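Local atomic coordinates of mannuronan C5-epimerase (PDB entry 4NK6), a protein that converts beta-D-mannuronate residues to alpha-L-guluronate within the alginate polymer in the periplasm, and helps shield that polymer from degradation on its way to the outer membrane. Residues 110-113 against 117-120; 162-167 against 171-176. All blocks are in the same frame, centred on the assembly; numbering follows the deposited sequence.

How the interactions relate
Both contacts are tight hairpins, closed one after the other along the chain, neither nested nor crossing. In interaction 1 the chain runs out along strand 109-113, turns through residues 114-115 and returns as strand 116-119. That strand pairs in parallel with strand 139-143, which pairs likewise with strand 162-167, the first arm of interaction 2. There a longer turn, 168-171, leads back into the short strand 172-173. Strand 139-143 thus lies between the hairpins, whose centres are about 13 Å apart; its R141 meets V112, V118 and W166. In each hairpin one arm belongs to the parallel strands of the right-handed beta-helix and the other (109-113, 172-173) is laid on antiparallel.

Interaction 1 (110-113 against 117-120); sequences SEVS and YVAR
E111 runs alongside the Y117 ring, both side chains leaving the hairpin on the same face, and its CB, CG and carboxylate carbon CD all follow the CD1-CE1 side of the tyrosine. E111 CB is 3.6 Å from Y117 CD1, and E111 CD comes to 3.4 Å from Y117 CE1. The carboxylate plane is turned 39° from the ring. With CG anti to its backbone N (chi1 -176°) and the chain extended beyond, E111 reaches as far as the phenol. A water in the ring plane bridges the two ends, 2.8 Å from E111 OE1 and 2.7 Å from Y117 OH; Q98 also bonds that hydroxyl, and E111 OE2 takes the N-H of G115 in the turn. This is an antiparallel beta hairpin on a parallel beta-helix: E111 and Y117 form a non-hydrogen-bonded pair, S110 and V118 the neighbouring hydrogen-bonded pair. V118 N gives a 2.8 Å bond to S110 O, and S110 N returns one of 3.0 Å to V118 O. V112 CG1 meets V118 CG2 at 3.9 Å, close to R141 of strand 139-143. The extended R120 side chain runs back past V118, whose CG1 lies off one guanidinium face toward its rim, and brings NH1 to 3.8 Å from S110 CB; its NE forms a salt bridge with E168.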
# COMPACT_ATOMS: atom_id res chain seq x y z
N SER A 110 -13.49 24.91 6.56
CA SER A 110 -14.44 25.78 5.88
C SER A 110 -15.21 25.06 4.78
O SER A 110 -14.62 24.33 3.99
CB SER A 110 -13.69 26.97 5.28
OG SER A 110 -14.52 27.74 4.43
N GLU A 111 -16.53 25.26 4.74
CA GLU A 111 -17.34 24.77 3.63
C GLU A 111 -17.34 25.80 2.52
O GLU A 111 -18.01 26.83 2.63
CB GLU A 111 -18.78 24.50 4.09
CG GLU A 111 -19.66 23.89 3.00
CD GLU A 111 -20.95 23.28 3.53
OE1 GLU A 111 -21.36 23.61 4.66
OE2 GLU A 111 -21.54 22.44 2.81
N VAL A 112 -16.60 25.55 1.45
CA VAL A 112 -16.46 26.55 0.39
C VAL A 112 -17.63 26.54 -0.60
O VAL A 112 -17.92 27.54 -1.25
CB VAL A 112 -15.10 26.45 -0.32
CG1 VAL A 112 -13.99 26.89 0.62
CG2 VAL A 112 -14.86 25.04 -0.80
N SER A 113 -18.31 25.40 -0.69
CA SER A 113 -19.53 25.27 -1.47
C SER A 113 -20.25 24.05 -0.89
O SER A 113 -19.64 23.31 -0.12
CB SER A 113 -19.21 25.09 -2.95
OG SER A 113 -18.45 23.91 -3.18
N TYR A 117 -15.37 20.89 1.41
CA TYR A 117 -14.74 21.47 2.60
C TYR A 117 -13.22 21.59 2.47
O TYR A 117 -12.58 20.71 1.89
CB TYR A 117 -15.07 20.62 3.82
CG TYR A 117 -16.53 20.28 3.93
CD1 TYR A 117 -17.43 21.15 4.53
CD2 TYR A 117 -17.02 19.08 3.42
CE1 TYR A 117 -18.78 20.84 4.63
CE2 TYR A 117 -18.37 18.76 3.51
CZ TYR A 117 -19.23 19.64 4.12
OH TYR A 117 -20.57 19.32 4.21
N VAL A 118 -12.64 22.66 3.03
CA VAL A 118 -11.19 22.80 3.10
C VAL A 118 -10.70 22.74 4.54
O VAL A 118 -11.08 23.58 5.36
CB VAL A 118 -10.70 24.13 2.48
CG1 VAL A 118 -9.17 24.20 2.53
CG2 VAL A 118 -11.18 24.28 1.05
N ALA A 119 -9.87 21.74 4.86
CA ALA A 119 -9.26 21.64 6.19
C ALA A 119 -7.94 22.39 6.21
O ALA A 119 -7.07 22.15 5.37
CB ALA A 119 -9.04 20.19 6.58
N ARG A 120 -7.77 23.29 7.18
CA ARG A 120 -6.53 24.05 7.27
C ARG A 120 -5.72 23.71 8.52
O ARG A 120 -4.82 24.43 8.91
CB ARG A 120 -6.81 25.55 7.17
CG ARG A 120 -7.37 25.95 5.81
CD ARG A 120 -7.34 27.44 5.60
NE ARG A 120 -7.92 27.82 4.31
CZ ARG A 120 -9.21 28.09 4.13
NH1 ARG A 120 -10.05 28.03 5.15
NH2 ARG A 120 -9.66 28.44 2.94
O HOH W 1 -21.84 21.07 5.82

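Interaction 2 (162-167 against 171-176); sequences SVNAWS and NGLAAY
S167 O receives two N-H groups from the returning arm: G172 N at 3.3 Å, lying in the carbonyl plane, and N171 N at 2.9 Å, a weak bond because its N-H is badly bent. Two residues facing one make a G1 beta bulge at the end of the hairpin, with N171 in a left-handed backbone conformation. In return S167 N donates to G172 O at 2.8 Å, meeting it almost head-on to the carbonyl (173° at the oxygen). Further along, A174 N reaches A165 O at 3.0 Å in a straight bond, although the donor stands 43° above the carbonyl plane; A174 is the centre of an inverse gamma turn that bends the chain away.

W166 lies over the G172 backbone. A chi1 of -168° swings the indole back across the other arm, although its CB starts out away from it. There G172 CA sits 3.6 Å from the centroid of the six-membered ring in a CH-pi contact over the face, and G172 O lies 3.5 Å above the indole plane, offset toward the rim. At the indole edge a water in the ring plane accepts from NE1 and donates to N171 OD1, tying the asparagine to the ring. R141 of strand 139-143 makes a cation-pi contact with the indole. Nearer the start of strand 162-167, L173 CD2 lies against N164 CB at 3.5 Å, while E139 holds the N164 amide. The S167 hydroxyl turns to E145 and R170.

Every direct hydrogen bond between the two arms runs from backbone to backbone, and a side-chain link comes through the water between W166 and N171. The indole covers both G172 CA and the carbonyl oxygen that accepts from S167 N, its pi system probably polarised by the charge of R141.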
# COMPACT_ATOMS: atom_id res chain seq x y z
N SER A 162 -14.75 11.96 -1.65
CA SER A 162 -13.41 12.25 -2.15
C SER A 162 -12.62 12.94 -1.06
O SER A 162 -13.15 13.82 -0.37
CB SER A 162 -13.46 13.16 -3.38
OG SER A 162 -13.77 12.44 -4.56
N VAL A 163 -11.37 12.52 -0.89
CA VAL A 163 -10.43 13.20 0.01
C VAL A 163 -9.14 13.47 -0.75
O VAL A 163 -8.44 12.54 -1.13
CB VAL A 163 -10.12 12.36 1.26
CG1 VAL A 163 -9.27 13.17 2.24
CG2 VAL A 163 -11.44 11.89 1.92
N ASN A 164 -8.83 14.73 -0.99
CA ASN A 164 -7.73 15.08 -1.89
C ASN A 164 -6.74 16.04 -1.26
O ASN A 164 -7.12 16.94 -0.51
CB ASN A 164 -8.28 15.70 -3.18
CG ASN A 164 -9.02 14.70 -4.04
OD1 ASN A 164 -8.52 13.61 -4.32
ND2 ASN A 164 -10.22 15.06 -4.49
N ALA A 165 -5.46 15.82 -1.55
CA ALA A 165 -4.43 16.79 -1.23
C ALA A 165 -4.65 18.00 -2.13
O ALA A 165 -4.67 17.88 -3.35
CB ALA A 165 -3.05 16.19 -1.48
N TRP A 166 -4.79 19.17 -1.52
CA TRP A 166 -5.25 20.36 -2.23
C TRP A 166 -4.30 21.55 -2.08
O TRP A 166 -3.95 21.95 -0.97
CB TRP A 166 -6.65 20.75 -1.73
CG TRP A 166 -7.34 21.78 -2.58
CD1 TRP A 166 -7.40 23.13 -2.34
CD2 TRP A 166 -8.07 21.55 -3.79
NE1 TRP A 166 -8.12 23.75 -3.34
CE2 TRP A 166 -8.54 22.80 -4.24
CE3 TRP A 166 -8.37 20.41 -4.54
CZ2 TRP A 166 -9.29 22.94 -5.41
CZ3 TRP A 166 -9.12 20.55 -5.70
CH2 TRP A 166 -9.57 21.81 -6.12
N SER A 167 -3.89 22.12 -3.21
CA SER A 167 -3.08 23.32 -3.19
C SER A 167 -4.00 24.53 -3.29
O SER A 167 -4.69 24.72 -4.29
CB SER A 167 -2.06 23.30 -4.34
OG SER A 167 -1.38 24.54 -4.45
N ASN A 171 -5.24 26.37 -6.60
CA ASN A 171 -6.68 26.12 -6.66
C ASN A 171 -7.00 24.81 -7.39
O ASN A 171 -7.84 24.76 -8.29
CB ASN A 171 -7.41 27.30 -7.32
CG ASN A 171 -8.92 27.20 -7.19
OD1 ASN A 171 -9.45 26.74 -6.17
ND2 ASN A 171 -9.63 27.63 -8.23
N GLY A 172 -6.30 23.75 -6.98
CA GLY A 172 -6.49 22.45 -7.58
C GLY A 172 -5.72 21.41 -6.78
O GLY A 172 -5.17 21.73 -5.72
N LEU A 173 -5.69 20.18 -7.28
CA LEU A 173 -4.94 19.10 -6.65
C LEU A 173 -3.48 19.49 -6.49
O LEU A 173 -2.92 20.18 -7.35
CB LEU A 173 -5.04 17.82 -7.48
CG LEU A 173 -6.43 17.19 -7.61
CD1 LEU A 173 -6.39 15.95 -8.53
CD2 LEU A 173 -6.93 16.81 -6.23
N ALA A 174 -2.86 19.03 -5.41
CA ALA A 174 -1.42 19.23 -5.20
C ALA A 174 -0.61 18.29 -6.08
O ALA A 174 0.04 17.37 -5.58
CB ALA A 174 -1.07 19.01 -3.73
N ALA A 175 -0.64 18.53 -7.39
CA ALA A 175 0.01 17.65 -8.35
C ALA A 175 1.47 17.42 -8.00
O ALA A 175 2.15 18.35 -7.55
CB ALA A 175 -0.13 18.21 -9.77
N TYR A 176 1.95 16.19 -8.17
CA TYR A 176 3.31 15.85 -7.78
C TYR A 176 4.33 16.68 -8.54
O TYR A 176 4.20 16.88 -9.74
CB TYR A 176 3.60 14.37 -8.03
CG TYR A 176 5.04 14.05 -7.78
CD1 TYR A 176 5.53 13.99 -6.48
CD2 TYR A 176 5.93 13.87 -8.84
CE1 TYR A 176 6.86 13.72 -6.24
CE2 TYR A 176 7.27 13.60 -8.60
CZ TYR A 176 7.72 13.53 -7.29
OH TYR A 176 9.04 13.27 -7.02
O HOH W 2 -8.93 26.58 -3.51